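PDB 3QPI: chlorite dismutase from Nitrobacter winogradskyi, which uses a heme b cofactor to convert chlorite into chloride and molecular oxygen. Local coordinates for residues 95-100 against 139-144; 107-110 against 114-117; 154-159 against 176-181. All coordinates share one frame; numbering follows the deposited sequence.

Interaction 1: 95-100 against 139-144; sequences AWWEMT and FDFLTW. With HEM (protoporphyrin IX containing Fe), chain C.
A classic beta bulge, Asp140 and Phe141 both facing Ile90 of strand 84-92, lies just where strand 141-147 begins; Asp140 points toward Trp97 on helix 94-98, and the far end of the Phe141 ring comes up to it. The contact lies beside one heme propionate in a fold of the dimeric alpha-beta barrel clan. Trp97 holds CG beside its backbone N and anti to the carbonyl carbon (chi1 -66°), which sends the indole out across the gap to the strand. Its NE1 donates to Asp140 OD2 at 2.8 Å; the bond is somewhat bent (146°), lying close to the indole plane but reaching the oxygen from above the carboxylate, 52° out of its plane. The same oxygen accepts from the backbone N of Lys92, whose NZ binds the heme, so Asp140 joins the end of the bulge both to the helix and to a heme-binding residue.

Further along the indole, CH2 touches Phe141 CZ at 3.6 Å. The two rings are tilted against each other, neither stacked nor edge-to-face, with the centroids of the Trp97 six-membered ring and the Phe141 ring 5.9 Å apart. Trp96 CD1 sits 3.5 Å above the centre of the Trp97 ring, covering one face, and Arg133 adds a cation-pi contact. The Phe141 ring is wedged in turn between its neighbour and the cofactor: Asp140 CB lies toward the rim of one face, while heme CAD stands over the centre of the other. At the far end of that ring, Phe141 CZ comes within 3.3 Å of propionate oxygen O2D.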
loop_
_atom_site.group_PDB
_atom_site.type_symbol
_atom_site.label_atom_id
_atom_site.label_comp_id
_atom_site.label_asym_id
_atom_site.label_seq_id
_atom_site.Cartn_x
_atom_site.Cartn_y
_atom_site.Cartn_z
ATOM N N ALA A 95 18.116 -1.551 -8.771
ATOM C CA ALA A 95 18.878 -2.540 -8.015
ATOM C C ALA A 95 17.956 -3.625 -7.408
ATOM O O ALA A 95 18.299 -4.799 -7.393
ATOM C CB ALA A 95 19.732 -1.849 -6.915
ATOM N N TRP A 96 16.792 -3.236 -6.918
ATOM C CA TRP A 96 15.812 -4.215 -6.423
ATOM C C TRP A 96 15.385 -5.205 -7.513
ATOM O O TRP A 96 15.410 -6.431 -7.328
ATOM C CB TRP A 96 14.546 -3.511 -5.871
ATOM C CG TRP A 96 13.480 -4.492 -5.428
ATOM C CD1 TRP A 96 12.329 -4.831 -6.105
ATOM C CD2 TRP A 96 13.479 -5.277 -4.220
ATOM N NE1 TRP A 96 11.610 -5.767 -5.377
ATOM C CE2 TRP A 96 12.290 -6.054 -4.221
ATOM C CE3 TRP A 96 14.364 -5.396 -3.138
ATOM C CZ2 TRP A 96 11.975 -6.945 -3.187
ATOM C CZ3 TRP A 96 14.041 -6.273 -2.102
ATOM C CH2 TRP A 96 12.866 -7.040 -2.139
ATOM N N TRP A 97 14.984 -4.665 -8.651
ATOM C CA TRP A 97 14.381 -5.483 -9.689
ATOM C C TRP A 97 15.405 -6.390 -10.370
ATOM O O TRP A 97 15.046 -7.459 -10.867
ATOM C CB TRP A 97 13.646 -4.598 -10.702
ATOM C CG TRP A 97 12.466 -3.911 -10.062
ATOM C CD1 TRP A 97 12.279 -2.564 -9.887
ATOM C CD2 TRP A 97 11.326 -4.556 -9.484
ATOM N NE1 TRP A 97 11.079 -2.334 -9.249
ATOM C CE2 TRP A 97 10.476 -3.540 -8.988
ATOM C CE3 TRP A 97 10.936 -5.897 -9.342
ATOM C CZ2 TRP A 97 9.274 -3.821 -8.355
ATOM C CZ3 TRP A 97 9.734 -6.173 -8.715
ATOM C CH2 TRP A 97 8.918 -5.140 -8.229
ATOM N N GLU A 98 16.677 -5.991 -10.354
ATOM C CA GLU A 98 17.733 -6.816 -10.927
ATOM C C GLU A 98 18.010 -8.066 -10.089
ATOM O O GLU A 98 18.413 -9.074 -10.618
ATOM C CB GLU A 98 19.024 -5.995 -11.106
ATOM C CG GLU A 98 18.927 -4.986 -12.258
ATOM C CD GLU A 98 20.130 -4.040 -12.379
ATOM O OE1 GLU A 98 19.923 -2.890 -12.849
ATOM O OE2 GLU A 98 21.273 -4.437 -12.030
ATOM N N MET A 99 17.805 -8.004 -8.783
ATOM C CA MET A 99 18.027 -9.182 -7.938
ATOM C C MET A 99 17.145 -10.385 -8.307
ATOM O O MET A 99 16.036 -10.227 -8.833
ATOM C CB MET A 99 17.801 -8.825 -6.468
ATOM C CG MET A 99 18.972 -8.058 -5.834
ATOM S SD MET A 99 18.778 -7.938 -4.044
ATOM C CE MET A 99 17.452 -6.753 -3.922
ATOM N N THR A 100 17.637 -11.585 -8.003
ATOM C CA THR A 100 16.895 -12.818 -8.275
ATOM C C THR A 100 15.789 -13.049 -7.239
ATOM O O THR A 100 15.699 -12.351 -6.230
ATOM C CB THR A 100 17.830 -14.095 -8.367
ATOM O OG1 THR A 100 18.589 -14.244 -7.171
ATOM C CG2 THR A 100 18.765 -14.014 -9.542
ATOM N N PHE A 139 4.774 4.307 -10.442
ATOM C CA PHE A 139 5.041 3.568 -9.210
ATOM C C PHE A 139 5.026 2.100 -9.547
ATOM O O PHE A 139 4.594 1.726 -10.635
ATOM C CB PHE A 139 3.999 3.894 -8.142
ATOM C CG PHE A 139 4.059 5.319 -7.679
ATOM C CD1 PHE A 139 4.954 5.698 -6.670
ATOM C CD2 PHE A 139 3.245 6.296 -8.274
ATOM C CE1 PHE A 139 5.021 7.030 -6.248
ATOM C CE2 PHE A 139 3.306 7.630 -7.861
ATOM C CZ PHE A 139 4.200 7.997 -6.841
ATOM N N ASP A 140 5.516 1.277 -8.627
ATOM C CA ASP A 140 5.516 -0.168 -8.797
ATOM C C ASP A 140 4.335 -0.798 -8.072
ATOM O O ASP A 140 3.805 -1.815 -8.498
ATOM C CB ASP A 140 6.826 -0.782 -8.265
ATOM C CG ASP A 140 8.045 -0.358 -9.073
ATOM O OD1 ASP A 140 7.849 0.063 -10.222
ATOM O OD2 ASP A 140 9.190 -0.449 -8.561
ATOM N N PHE A 141 3.937 -0.211 -6.954
ATOM C CA PHE A 141 2.815 -0.750 -6.211
ATOM C C PHE A 141 1.912 0.384 -5.767
ATOM O O PHE A 141 2.374 1.499 -5.558
ATOM C CB PHE A 141 3.304 -1.506 -4.973
ATOM C CG PHE A 141 4.412 -2.471 -5.254
ATOM C CD1 PHE A 141 4.137 -3.718 -5.803
ATOM C CD2 PHE A 141 5.740 -2.135 -4.970
ATOM C CE1 PHE A 141 5.183 -4.623 -6.077
ATOM C CE2 PHE A 141 6.772 -3.028 -5.252
ATOM C CZ PHE A 141 6.486 -4.280 -5.788
ATOM N N LEU A 142 0.626 0.088 -5.627
ATOM C CA LEU A 142 -0.294 0.956 -4.910
ATOM C C LEU A 142 -0.760 0.146 -3.713
ATOM O O LEU A 142 -1.331 -0.939 -3.868
ATOM C CB LEU A 142 -1.476 1.366 -5.785
ATOM C CG LEU A 142 -1.117 2.020 -7.133
ATOM C CD1 LEU A 142 -2.372 2.361 -7.948
ATOM C CD2 LEU A 142 -0.298 3.270 -6.906
ATOM N N THR A 143 -0.459 0.648 -2.519
ATOM C CA THR A 143 -0.812 -0.041 -1.292
ATOM C C THR A 143 -1.987 0.710 -0.670
ATOM O O THR A 143 -1.981 1.937 -0.584
ATOM C CB THR A 143 0.409 -0.183 -0.323
ATOM O OG1 THR A 143 0.920 1.104 0.062
ATOM C CG2 THR A 143 1.519 -0.980 -1.001
ATOM N N TRP A 144 -3.005 -0.046 -0.291
ATOM C CA TRP A 144 -4.279 0.496 0.147
ATOM C C TRP A 144 -4.602 -0.140 1.487
ATOM O O TRP A 144 -4.520 -1.375 1.629
ATOM C CB TRP A 144 -5.368 0.157 -0.882
ATOM C CG TRP A 144 -6.722 0.528 -0.422
ATOM C CD1 TRP A 144 -7.702 -0.315 0.015
ATOM C CD2 TRP A 144 -7.247 1.857 -0.311
ATOM N NE1 TRP A 144 -8.811 0.405 0.384
ATOM C CE2 TRP A 144 -8.563 1.741 0.198
ATOM C CE3 TRP A 144 -6.730 3.133 -0.586
ATOM C CZ2 TRP A 144 -9.386 2.859 0.429
ATOM C CZ3 TRP A 144 -7.542 4.250 -0.349
ATOM C CH2 TRP A 144 -8.865 4.101 0.148
HETATM C CHA HEM C . 3.651 -7.024 0.059
HETATM C CHB HEM C . 1.599 -8.214 4.216
HETATM C CHC HEM C . 1.500 -3.527 5.509
HETATM C CHD HEM C . 3.790 -2.442 1.518
HETATM C C1A HEM C . 3.084 -7.689 1.093
HETATM C C2A HEM C . 2.890 -9.130 1.059
HETATM C C3A HEM C . 2.299 -9.508 2.209
HETATM C C4A HEM C . 2.129 -8.285 2.990
HETATM C CMA HEM C . 1.920 -10.979 2.619
HETATM C CAA HEM C . 3.367 -9.976 -0.133
HETATM C CBA HEM C . 2.281 -10.293 -1.152
HETATM C CGA HEM C . 2.898 -11.283 -2.119
HETATM O O1A HEM C . 3.115 -10.856 -3.269
HETATM O O2A HEM C . 3.197 -12.464 -1.754
HETATM C C1B HEM C . 1.413 -7.032 4.848
HETATM C C2B HEM C . 0.652 -6.944 6.070
HETATM C C3B HEM C . 0.591 -5.661 6.396
HETATM C C4B HEM C . 1.336 -4.892 5.418
HETATM C CMB HEM C . -0.034 -8.091 6.855
HETATM C CAB HEM C . -0.137 -5.144 7.658
HETATM C CBB HEM C . -1.021 -4.151 7.543
HETATM C C1C HEM C . 2.130 -2.801 4.574
HETATM C C2C HEM C . 2.339 -1.353 4.541
HETATM C C3C HEM C . 2.952 -1.082 3.390
HETATM C C4C HEM C . 3.172 -2.346 2.712
HETATM C CMC HEM C . 1.841 -0.362 5.620
HETATM C CAC HEM C . 3.448 0.255 2.812
HETATM C CBC HEM C . 3.772 1.253 3.646
HETATM C C1D HEM C . 3.930 -3.521 0.740
HETATM C C2D HEM C . 4.566 -3.489 -0.554
HETATM C C3D HEM C . 4.502 -4.944 -0.996
HETATM C C4D HEM C . 3.871 -5.668 0.082
HETATM C CMD HEM C . 5.174 -2.298 -1.366
HETATM C CAD HEM C . 5.032 -5.544 -2.304
HETATM C CBD HEM C . 6.447 -6.055 -1.993
HETATM C CGD HEM C . 7.107 -6.503 -3.278
HETATM O O1D HEM C . 6.501 -7.336 -3.990
HETATM O O2D HEM C . 8.236 -6.030 -3.591
HETATM N NA HEM C . 2.589 -7.156 2.297
HETATM N NB HEM C . 1.832 -5.763 4.451
HETATM N NC HEM C . 2.657 -3.375 3.451
HETATM N ND HEM C . 3.542 -4.824 1.100
HETATM FE FE HEM C . 2.853 -5.181 2.839
#

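Interaction 2: 107-110 against 114-117; sequences IFED and HIAA. With HEM (protoporphyrin IX containing Fe), chain C.
His114, the axial ligand of the heme iron, crosses the Phe108 ring with its inner half and reaches the heme with its outer half. Its CB sits over the Phe108 ring, 3.8 Å from the ring centroid, as a CH-pi contact. CG comes next, 3.4 Å from Phe108 CE1, and the imidazole lies in an offset stack on the phenyl ring, planes 19° apart. ND1 also passes close to Phe108 CE1, but its hydrogen bond goes to Glu167 OE1; together with the iron bond at NE2, this helps fix the ring's rotation. The histidine's own CD2 and CE1 lie on either side of NE2, near porphyrin nitrogens NA and ND, and at the tip NE2 binds the heme iron at 2.2 Å. With CG anti to the backbone N (chi1 -169°), the imidazole is carried out toward the porphyrin.

Three hydrogen bonds hold the backbone behind this ligand. His114 N donates to Phe108 O at 3.1 Å, and the Glu109 carboxylate takes the next two amides on its syn lone pairs: Ile115 N to OE2 at 2.7 Å, nearly straight, and Ala116 N to OE1 at 3.1 Å. Without the carboxylate, as with an alanine here, both amides would probably lose these acceptors and the chain carrying the iron ligand could shift.

Phe108 and Glu109 belong to a wider pi-type turn of helix 101-111, and His114 lies early in the connection to strand 126-131. Tyr61 meets the Phe108 ring, and Glu66 of helix 64-73 touches both Glu109 and Ile115.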
loop_
_atom_site.group_PDB
_atom_site.type_symbol
_atom_site.label_atom_id
_atom_site.label_comp_id
_atom_site.label_asym_id
_atom_site.label_seq_id
_atom_site.Cartn_x
_atom_site.Cartn_y
_atom_site.Cartn_z
ATOM N N ILE A 107 15.480 -10.670 1.621
ATOM C CA ILE A 107 15.334 -9.308 2.107
ATOM C C ILE A 107 13.917 -9.032 2.616
ATOM O O ILE A 107 13.746 -8.538 3.729
ATOM C CB ILE A 107 15.687 -8.298 1.001
ATOM C CG1 ILE A 107 17.173 -8.453 0.632
ATOM C CG2 ILE A 107 15.339 -6.865 1.438
ATOM C CD1 ILE A 107 17.623 -7.578 -0.526
ATOM N N PHE A 108 12.914 -9.364 1.799
ATOM C CA PHE A 108 11.515 -9.082 2.113
ATOM C C PHE A 108 11.112 -9.733 3.425
ATOM O O PHE A 108 10.570 -9.074 4.300
ATOM C CB PHE A 108 10.620 -9.579 0.963
ATOM C CG PHE A 108 9.128 -9.587 1.269
ATOM C CD1 PHE A 108 8.350 -8.453 1.052
ATOM C CD2 PHE A 108 8.500 -10.744 1.718
ATOM C CE1 PHE A 108 6.974 -8.472 1.292
ATOM C CE2 PHE A 108 7.119 -10.761 1.966
ATOM C CZ PHE A 108 6.369 -9.626 1.759
ATOM N N GLU A 109 11.372 -11.024 3.576
ATOM C CA GLU A 109 10.950 -11.698 4.790
ATOM C C GLU A 109 12.101 -11.997 5.785
ATOM O O GLU A 109 12.041 -11.593 6.947
ATOM C CB GLU A 109 10.181 -12.971 4.439
ATOM C CG GLU A 109 9.498 -13.620 5.642
ATOM C CD GLU A 109 8.564 -12.668 6.392
ATOM O OE1 GLU A 109 8.204 -12.971 7.549
ATOM O OE2 GLU A 109 8.182 -11.614 5.836
ATOM N N ASP A 110 13.146 -12.699 5.358
ATOM C CA ASP A 110 14.127 -13.170 6.343
ATOM C C ASP A 110 14.850 -12.021 7.047
ATOM O O ASP A 110 15.091 -12.097 8.231
ATOM C CB ASP A 110 15.111 -14.154 5.724
ATOM C CG ASP A 110 14.433 -15.435 5.255
ATOM O OD1 ASP A 110 13.293 -15.729 5.693
ATOM O OD2 ASP A 110 15.040 -16.154 4.437
ATOM N N HIS A 114 8.748 -8.653 6.769
ATOM C CA HIS A 114 7.585 -7.892 6.327
ATOM C C HIS A 114 6.304 -8.549 6.795
ATOM O O HIS A 114 5.396 -7.883 7.276
ATOM C CB HIS A 114 7.571 -7.803 4.799
ATOM C CG HIS A 114 6.579 -6.829 4.261
ATOM N ND1 HIS A 114 6.939 -5.779 3.443
ATOM C CD2 HIS A 114 5.234 -6.753 4.401
ATOM C CE1 HIS A 114 5.861 -5.091 3.112
ATOM N NE2 HIS A 114 4.815 -5.660 3.685
ATOM N N ILE A 115 6.225 -9.861 6.643
ATOM C CA ILE A 115 5.008 -10.549 6.995
ATOM C C ILE A 115 4.948 -10.767 8.490
ATOM O O ILE A 115 3.991 -10.336 9.134
ATOM C CB ILE A 115 4.881 -11.884 6.268
ATOM C CG1 ILE A 115 4.831 -11.638 4.752
ATOM C CG2 ILE A 115 3.607 -12.612 6.705
ATOM C CD1 ILE A 115 4.697 -12.904 3.893
ATOM N N ALA A 116 5.984 -11.401 9.039
ATOM C CA ALA A 116 5.959 -11.866 10.416
ATOM C C ALA A 116 5.798 -10.711 11.392
ATOM O O ALA A 116 5.093 -10.828 12.393
ATOM C CB ALA A 116 7.221 -12.658 10.737
ATOM N N ALA A 117 6.447 -9.591 11.105
ATOM C CA ALA A 117 6.354 -8.450 11.995
ATOM C C ALA A 117 5.063 -7.652 11.802
ATOM O O ALA A 117 4.731 -6.816 12.636
ATOM C CB ALA A 117 7.561 -7.539 11.828
HETATM C CHA HEM C . 3.651 -7.024 0.059
HETATM C CHB HEM C . 1.599 -8.214 4.216
HETATM C CHC HEM C . 1.500 -3.527 5.509
HETATM C CHD HEM C . 3.790 -2.442 1.518
HETATM C C1A HEM C . 3.084 -7.689 1.093
HETATM C C2A HEM C . 2.890 -9.130 1.059
HETATM C C3A HEM C . 2.299 -9.508 2.209
HETATM C C4A HEM C . 2.129 -8.285 2.990
HETATM C CMA HEM C . 1.920 -10.979 2.619
HETATM C CAA HEM C . 3.367 -9.976 -0.133
HETATM C CBA HEM C . 2.281 -10.293 -1.152
HETATM C CGA HEM C . 2.898 -11.283 -2.119
HETATM O O1A HEM C . 3.115 -10.856 -3.269
HETATM O O2A HEM C . 3.197 -12.464 -1.754
HETATM C C1B HEM C . 1.413 -7.032 4.848
HETATM C C2B HEM C . 0.652 -6.944 6.070
HETATM C C3B HEM C . 0.591 -5.661 6.396
HETATM C C4B HEM C . 1.336 -4.892 5.418
HETATM C CMB HEM C . -0.034 -8.091 6.855
HETATM C CAB HEM C . -0.137 -5.144 7.658
HETATM C CBB HEM C . -1.021 -4.151 7.543
HETATM C C1C HEM C . 2.130 -2.801 4.574
HETATM C C2C HEM C . 2.339 -1.353 4.541
HETATM C C3C HEM C . 2.952 -1.082 3.390
HETATM C C4C HEM C . 3.172 -2.346 2.712
HETATM C CMC HEM C . 1.841 -0.362 5.620
HETATM C CAC HEM C . 3.448 0.255 2.812
HETATM C CBC HEM C . 3.772 1.253 3.646
HETATM C C1D HEM C . 3.930 -3.521 0.740
HETATM C C2D HEM C . 4.566 -3.489 -0.554
HETATM C C3D HEM C . 4.502 -4.944 -0.996
HETATM C C4D HEM C . 3.871 -5.668 0.082
HETATM C CMD HEM C . 5.174 -2.298 -1.366
HETATM C CAD HEM C . 5.032 -5.544 -2.304
HETATM C CBD HEM C . 6.447 -6.055 -1.993
HETATM C CGD HEM C . 7.107 -6.503 -3.278
HETATM O O1D HEM C . 6.501 -7.336 -3.990
HETATM O O2D HEM C . 8.236 -6.030 -3.591
HETATM N NA HEM C . 2.589 -7.156 2.297
HETATM N NB HEM C . 1.832 -5.763 4.451
HETATM N NC HEM C . 2.657 -3.375 3.451
HETATM N ND HEM C . 3.542 -4.824 1.100
HETATM FE FE HEM C . 2.853 -5.181 2.839
#

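Interaction 3: 154-159 against 176-181; sequences MFEDLV and DIRLAR. With HEM (protoporphyrin IX containing Fe), chain C.
Glu156 and Arg178 bridge a wide gap, since the axes of helix 154-159 and strand 176-181 stay 12.6 Å apart and run nearly antiparallel. The tight part is a side-on, two-nitrogen salt bridge: Arg178 NE reaches Glu156 OE2 at 2.8 Å and Arg178 NH2 reaches Glu156 OE1 at 3.0 Å. Both bonds are almost straight (174° and 175°), both use syn lone pairs, and carboxylate and guanidinium are nearly coplanar. The remaining nitrogen, NH1, donates to Ile177 O from above the carbonyl plane, and Asp176 OD1 takes weak bonds from NH1 and NH2. Several partners thus hold the guanidinium in one orientation, and Asp176, through OD2, extends the network to Arg163 at the end of helix 152-163.

One face of that guanidinium is met by the edge of Phe155, with CE2 3.8 Å from Arg178 NE and the two planes steeply inclined. Phe155 is buried and stacks on Tyr147, and Val159 CG2 lies 3.5 Å above the plane of its ring.

Toward Arg178 Val159 is looser, its CG2 no closer than 4.4 Å to NH2 of that residue; the salt bridge, though tight, lies toward solvent through the exposed Glu156. Leu158 packs on the heme instead, its CD2 3.4 Å from vinyl carbon CBB. A helix laid over an antiparallel sheet in this way is the basic layering of the dimeric alpha-beta barrel fold.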
loop_
_atom_site.group_PDB
_atom_site.type_symbol
_atom_site.label_atom_id
_atom_site.label_comp_id
_atom_site.label_asym_id
_atom_site.label_seq_id
_atom_site.Cartn_x
_atom_site.Cartn_y
_atom_site.Cartn_z
ATOM N N MET A 154 -1.641 3.289 15.532
ATOM C CA MET A 154 -1.081 1.978 15.225
ATOM C C MET A 154 -0.669 1.913 13.758
ATOM O O MET A 154 0.388 1.390 13.434
ATOM C CB MET A 154 -2.102 0.875 15.451
ATOM C CG MET A 154 -2.447 0.597 16.880
ATOM S SD MET A 154 -3.770 -0.633 16.942
ATOM C CE MET A 154 -3.206 -1.791 15.685
ATOM N N PHE A 155 -1.514 2.424 12.864
ATOM C CA PHE A 155 -1.155 2.407 11.451
ATOM C C PHE A 155 0.116 3.224 11.180
ATOM O O PHE A 155 1.025 2.739 10.505
ATOM C CB PHE A 155 -2.301 2.863 10.522
ATOM C CG PHE A 155 -1.915 2.839 9.061
ATOM C CD1 PHE A 155 -1.793 1.627 8.386
ATOM C CD2 PHE A 155 -1.610 4.018 8.386
ATOM C CE1 PHE A 155 -1.399 1.592 7.069
ATOM C CE2 PHE A 155 -1.224 3.992 7.085
ATOM C CZ PHE A 155 -1.114 2.775 6.407
ATOM N N GLU A 156 0.218 4.441 11.700
ATOM C CA GLU A 156 1.417 5.209 11.396
ATOM C C GLU A 156 2.649 4.546 12.022
ATOM O O GLU A 156 3.760 4.699 11.522
ATOM C CB GLU A 156 1.300 6.659 11.854
ATOM C CG GLU A 156 0.113 7.396 11.274
ATOM C CD GLU A 156 0.096 7.387 9.761
ATOM O OE1 GLU A 156 1.140 7.075 9.146
ATOM O OE2 GLU A 156 -0.972 7.683 9.174
ATOM N N ASP A 157 2.433 3.793 13.095
ATOM C CA ASP A 157 3.502 3.062 13.777
ATOM C C ASP A 157 4.008 1.894 12.920
ATOM O O ASP A 157 5.212 1.719 12.713
ATOM C CB ASP A 157 2.988 2.530 15.119
ATOM C CG ASP A 157 4.052 1.797 15.897
ATOM O OD1 ASP A 157 5.115 2.403 16.177
ATOM O OD2 ASP A 157 3.837 0.607 16.223
ATOM N N LEU A 158 3.075 1.094 12.422
ATOM C CA LEU A 158 3.421 0.044 11.467
ATOM C C LEU A 158 4.218 0.621 10.290
ATOM O O LEU A 158 5.262 0.107 9.918
ATOM C CB LEU A 158 2.159 -0.637 10.955
ATOM C CG LEU A 158 2.405 -1.520 9.732
ATOM C CD1 LEU A 158 3.417 -2.610 10.074
ATOM C CD2 LEU A 158 1.088 -2.101 9.261
ATOM N N VAL A 159 3.728 1.705 9.713
ATOM C CA VAL A 159 4.401 2.308 8.578
ATOM C C VAL A 159 5.834 2.717 8.950
ATOM O O VAL A 159 6.773 2.463 8.201
ATOM C CB VAL A 159 3.609 3.529 8.052
ATOM C CG1 VAL A 159 4.454 4.329 7.045
ATOM C CG2 VAL A 159 2.255 3.072 7.447
ATOM N N ASP A 176 2.742 9.674 0.827
ATOM C CA ASP A 176 1.792 9.393 1.880
ATOM C C ASP A 176 0.442 10.100 1.613
ATOM O O ASP A 176 0.334 11.328 1.721
ATOM C CB ASP A 176 2.379 9.844 3.228
ATOM C CG ASP A 176 2.922 8.685 4.046
ATOM O OD1 ASP A 176 2.582 7.520 3.752
ATOM O OD2 ASP A 176 3.693 8.935 4.990
ATOM N N ILE A 177 -0.575 9.326 1.237
ATOM C CA ILE A 177 -1.937 9.856 1.118
ATOM C C ILE A 177 -2.821 9.293 2.230
ATOM O O ILE A 177 -2.852 8.078 2.445
ATOM C CB ILE A 177 -2.536 9.522 -0.262
ATOM C CG1 ILE A 177 -1.601 10.022 -1.370
ATOM C CG2 ILE A 177 -3.923 10.160 -0.415
ATOM C CD1 ILE A 177 -1.950 9.533 -2.720
ATOM N N ARG A 178 -3.521 10.168 2.955
ATOM C CA ARG A 178 -4.439 9.698 3.995
ATOM C C ARG A 178 -5.873 10.128 3.710
ATOM O O ARG A 178 -6.113 11.246 3.258
ATOM C CB ARG A 178 -4.017 10.197 5.390
ATOM C CG ARG A 178 -2.636 9.709 5.830
ATOM C CD ARG A 178 -2.578 8.181 5.979
ATOM N NE ARG A 178 -1.257 7.737 6.420
ATOM C CZ ARG A 178 -0.253 7.394 5.608
ATOM N NH1 ARG A 178 -0.394 7.427 4.279
ATOM N NH2 ARG A 178 0.915 7.026 6.135
ATOM N N LEU A 179 -6.828 9.255 4.029
ATOM C CA LEU A 179 -8.233 9.473 3.670
ATOM C C LEU A 179 -9.192 9.299 4.834
ATOM O O LEU A 179 -8.909 8.558 5.780
ATOM C CB LEU A 179 -8.685 8.467 2.603
ATOM C CG LEU A 179 -7.964 8.314 1.266
ATOM C CD1 LEU A 179 -7.874 9.649 0.528
ATOM C CD2 LEU A 179 -6.545 7.643 1.473
ATOM N N ALA A 180 -10.357 9.939 4.698
ATOM C CA ALA A 180 -11.500 9.747 5.584
ATOM C C ALA A 180 -12.728 9.443 4.728
ATOM O O ALA A 180 -12.948 10.081 3.690
ATOM C CB ALA A 180 -11.744 10.999 6.425
ATOM N N ARG A 181 -13.519 8.465 5.150
ATOM C CA ARG A 181 -14.667 8.051 4.365
ATOM C C ARG A 181 -15.665 9.212 4.220
ATOM O O ARG A 181 -16.053 9.856 5.206
ATOM C CB ARG A 181 -15.340 6.824 4.976
ATOM C CG ARG A 181 -16.363 6.166 4.042
ATOM C CD ARG A 181 -16.397 4.640 4.227
ATOM N NE ARG A 181 -17.418 4.259 5.207
ATOM C CZ ARG A 181 -17.322 3.227 6.044
ATOM N NH1 ARG A 181 -16.243 2.453 6.055
ATOM N NH2 ARG A 181 -18.315 2.970 6.885
HETATM C CHA HEM C . 3.651 -7.024 0.059
HETATM C CHB HEM C . 1.599 -8.214 4.216
HETATM C CHC HEM C . 1.500 -3.527 5.509
HETATM C CHD HEM C . 3.790 -2.442 1.518
HETATM C C1A HEM C . 3.084 -7.689 1.093
HETATM C C2A HEM C . 2.890 -9.130 1.059
HETATM C C3A HEM C . 2.299 -9.508 2.209
HETATM C C4A HEM C . 2.129 -8.285 2.990
HETATM C CMA HEM C . 1.920 -10.979 2.619
HETATM C CAA HEM C . 3.367 -9.976 -0.133
HETATM C CBA HEM C . 2.281 -10.293 -1.152
HETATM C CGA HEM C . 2.898 -11.283 -2.119
HETATM O O1A HEM C . 3.115 -10.856 -3.269
HETATM O O2A HEM C . 3.197 -12.464 -1.754
HETATM C C1B HEM C . 1.413 -7.032 4.848
HETATM C C2B HEM C . 0.652 -6.944 6.070
HETATM C C3B HEM C . 0.591 -5.661 6.396
HETATM C C4B HEM C . 1.336 -4.892 5.418
HETATM C CMB HEM C . -0.034 -8.091 6.855
HETATM C CAB HEM C . -0.137 -5.144 7.658
HETATM C CBB HEM C . -1.021 -4.151 7.543
HETATM C C1C HEM C . 2.130 -2.801 4.574
HETATM C C2C HEM C . 2.339 -1.353 4.541
HETATM C C3C HEM C . 2.952 -1.082 3.390
HETATM C C4C HEM C . 3.172 -2.346 2.712
HETATM C CMC HEM C . 1.841 -0.362 5.620
HETATM C CAC HEM C . 3.448 0.255 2.812
HETATM C CBC HEM C . 3.772 1.253 3.646
HETATM C C1D HEM C . 3.930 -3.521 0.740
HETATM C C2D HEM C . 4.566 -3.489 -0.554
HETATM C C3D HEM C . 4.502 -4.944 -0.996
HETATM C C4D HEM C . 3.871 -5.668 0.082
HETATM C CMD HEM C . 5.174 -2.298 -1.366
HETATM C CAD HEM C . 5.032 -5.544 -2.304
HETATM C CBD HEM C . 6.447 -6.055 -1.993
HETATM C CGD HEM C . 7.107 -6.503 -3.278
HETATM O O1D HEM C . 6.501 -7.336 -3.990
HETATM O O2D HEM C . 8.236 -6.030 -3.591
HETATM N NA HEM C . 2.589 -7.156 2.297
HETATM N NB HEM C . 1.832 -5.763 4.451
HETATM N NC HEM C . 2.657 -3.375 3.451
HETATM N ND HEM C . 3.542 -4.824 1.100
HETATM FE FE HEM C . 2.853 -5.181 2.839
#

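After the N-terminal strands, the chain runs along strand 84-92 into helix 94-98, where interaction 1 opens; its second segment begins 39 residues after the first ends, just before strand 141-147. Interaction 2 falls wholly within that excursion, closing a short turn between helix 101-111 and the segment after it. The two meet directly, Met99 CE lying 3.5 Å from Ile107 CD1. Interaction 3 follows in series: helix 152-163 leaves the sheet and strand 171-181 returns to it beside strand 14-23. Trp144 CZ3 and Leu179 CD2, 4.0 Å apart, pack together across strand 84-92, linking interactions 1 and 3. No contacts cross, and segments of all three touch the same heme.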